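Side-chain contact in serine-pyruvate aminotransferase (AgxT) (Sulfolobus solfataricus, PDB 3ZRP), which probably catalyses pyridoxal-phosphate-dependent transfer of an amino group between serine and pyruvate, as a class-V aminotransferase: residues S65-V70 / G89-Q94. Residues are numbered along the deposited sequence; the frame is centred on the assembly and turned at random.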
loop_
_atom_site.group_PDB
_atom_site.type_symbol
_atom_site.label_atom_id
_atom_site.label_comp_id
_atom_site.label_asym_id
_atom_site.label_seq_id
_atom_site.Cartn_x
_atom_site.Cartn_y
_atom_site.Cartn_z
ATOM N N SER A 65 2.119 6.327 -5.658
ATOM C CA SER A 65 0.749 5.951 -5.941
ATOM C C SER A 65 -0.088 7.239 -5.857
ATOM O O SER A 65 -0.933 7.430 -6.720
ATOM C CB SER A 65 0.179 4.898 -5.005
ATOM O OG SER A 65 0.182 5.269 -3.644
ATOM N N ALA A 66 0.285 8.123 -4.946
ATOM C CA ALA A 66 -0.416 9.433 -4.871
ATOM C C ALA A 66 -0.209 10.193 -6.185
ATOM O O ALA A 66 -1.161 10.685 -6.785
ATOM C CB ALA A 66 0.050 10.255 -3.687
ATOM N N MET A 67 1.025 10.276 -6.650
ATOM C CA MET A 67 1.299 10.964 -7.929
ATOM C C MET A 67 0.471 10.368 -9.076
ATOM O O MET A 67 -0.198 11.101 -9.811
ATOM C CB MET A 67 2.798 10.909 -8.273
ATOM C CG MET A 67 3.725 11.731 -7.348
ATOM S SD MET A 67 5.463 11.232 -7.544
ATOM C CE MET A 67 5.938 12.109 -9.066
ATOM N N GLU A 68 0.500 9.041 -9.232
ATOM C CA GLU A 68 -0.237 8.394 -10.312
ATOM C C GLU A 68 -1.764 8.590 -10.210
ATOM O O GLU A 68 -2.458 8.728 -11.239
ATOM C CB GLU A 68 0.146 6.903 -10.394
ATOM C CG GLU A 68 -0.537 6.151 -11.547
ATOM C CD GLU A 68 0.177 4.809 -11.887
ATOM O OE1 GLU A 68 1.112 4.388 -11.158
ATOM O OE2 GLU A 68 -0.242 4.191 -12.868
ATOM N N SER A 69 -2.277 8.627 -8.980
ATOM C CA SER A 69 -3.697 8.879 -8.741
ATOM C C SER A 69 -4.196 10.224 -9.335
ATOM O O SER A 69 -5.393 10.410 -9.505
ATOM C CB SER A 69 -4.051 8.745 -7.262
ATOM O OG SER A 69 -3.788 9.941 -6.520
ATOM N N VAL A 70 -3.279 11.146 -9.637
ATOM C CA VAL A 70 -3.621 12.423 -10.312
ATOM C C VAL A 70 -4.210 12.176 -11.713
ATOM O O VAL A 70 -4.989 12.980 -12.222
ATOM C CB VAL A 70 -2.416 13.402 -10.317
ATOM C CG1 VAL A 70 -2.697 14.625 -11.194
ATOM C CG2 VAL A 70 -2.034 13.813 -8.869
ATOM N N GLY A 89 10.918 14.841 -10.155
ATOM C CA GLY A 89 10.237 15.543 -11.255
ATOM C C GLY A 89 10.093 14.630 -12.468
ATOM O O GLY A 89 9.027 14.523 -13.078
ATOM N N ASP A 90 11.175 13.927 -12.808
ATOM C CA ASP A 90 11.147 13.029 -13.942
ATOM C C ASP A 90 10.145 11.888 -13.752
ATOM O O ASP A 90 9.628 11.350 -14.729
ATOM C CB ASP A 90 12.552 12.474 -14.209
ATOM C CG ASP A 90 13.508 13.547 -14.768
ATOM O OD1 ASP A 90 13.083 14.654 -15.171
ATOM O OD2 ASP A 90 14.700 13.296 -14.775
ATOM N N ARG A 91 9.889 11.509 -12.503
ATOM C CA ARG A 91 8.905 10.455 -12.237
ATOM C C ARG A 91 7.498 10.824 -12.738
ATOM O O ARG A 91 6.755 9.948 -13.178
ATOM C CB ARG A 91 8.918 10.019 -10.755
ATOM C CG ARG A 91 7.844 9.009 -10.349
ATOM C CD ARG A 91 8.218 8.304 -9.038
ATOM N NE ARG A 91 9.400 7.474 -9.314
ATOM C CZ ARG A 91 9.842 6.474 -8.564
ATOM N NH1 ARG A 91 9.205 6.113 -7.456
ATOM N NH2 ARG A 91 10.916 5.802 -8.953
ATOM N N TRP A 92 7.111 12.096 -12.663
ATOM C CA TRP A 92 5.855 12.501 -13.263
ATOM C C TRP A 92 5.794 12.068 -14.750
ATOM O O TRP A 92 4.792 11.500 -15.198
ATOM C CB TRP A 92 5.676 14.025 -13.207
ATOM C CG TRP A 92 5.294 14.653 -11.901
ATOM C CD1 TRP A 92 6.025 15.574 -11.214
ATOM C CD2 TRP A 92 4.076 14.470 -11.162
ATOM N NE1 TRP A 92 5.350 15.965 -10.084
ATOM C CE2 TRP A 92 4.155 15.290 -10.024
ATOM C CE3 TRP A 92 2.939 13.663 -11.342
ATOM C CZ2 TRP A 92 3.120 15.373 -9.080
ATOM C CZ3 TRP A 92 1.909 13.722 -10.397
ATOM C CH2 TRP A 92 2.011 14.568 -9.271
ATOM N N GLU A 93 6.860 12.342 -15.499
ATOM C CA GLU A 93 6.959 11.938 -16.912
ATOM C C GLU A 93 6.894 10.404 -17.096
ATOM O O GLU A 93 6.189 9.915 -17.995
ATOM C CB GLU A 93 8.243 12.500 -17.569
ATOM C CG GLU A 93 8.321 12.232 -19.057
ATOM C CD GLU A 93 9.587 12.704 -19.724
ATOM O OE1 GLU A 93 10.679 12.648 -19.110
ATOM O OE2 GLU A 93 9.479 13.123 -20.897
ATOM N N GLN A 94 7.612 9.666 -16.249
ATOM C CA GLN A 94 7.592 8.182 -16.303
ATOM C C GLN A 94 6.179 7.619 -16.073
ATOM O O GLN A 94 5.743 6.707 -16.809
ATOM C CB GLN A 94 8.623 7.560 -15.351
ATOM C CG GLN A 94 10.071 7.903 -15.754
ATOM C CD GLN A 94 10.383 7.446 -17.161
ATOM O OE1 GLN A 94 10.597 8.262 -18.077
ATOM N NE2 GLN A 94 10.358 6.125 -17.363
#
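M67 crosses one face of the W92 indole at a slant, CB and CG near the six-membered ring. CE of M67 stands 3.7 Å from the centroid of the five-membered ring of W92, only 12° off its normal, a CH-pi contact. SD of M67 is almost straight above the six-membered ring of W92, 4.9 Å from its centroid, a Met-aromatic contact. A bend at chi3 (80°) turns CE back onto the pyrrole part; unbranched, flexible methionine can follow the broad flat face that tryptophan offers.

Apolar contacts add to this. CB of M67 meets CZ3 of W92 at 3.6 Å, and the backbone O of M67 lies 3.4 Å from the same CZ3. Compact, branched V70 suits the ring edge, its CG2 4.1 Å from CH2 of W92. R91 packs its apolar stem, CG 3.9 Å from CE of M67, while its NH1 donates hydrogen bonds to T64 OG1 and the carbonyl oxygen of F241 of the second subunit. With an alanine in place of W92 the face against M67 is gone, which is likely to leave a gap beside V70 and let the methionine's methyl turn more freely near the cofactor.

M67 also touches pyridoxal phosphate, so W92 is probably a second-shell residue. Helix 63-69, after strand 55-60, and helix 87-96, after strand 79-83, meet over the large mixed sheet, where M67 and W92 both rest on D163 of strand 157-163 and L184 of strand 182-186.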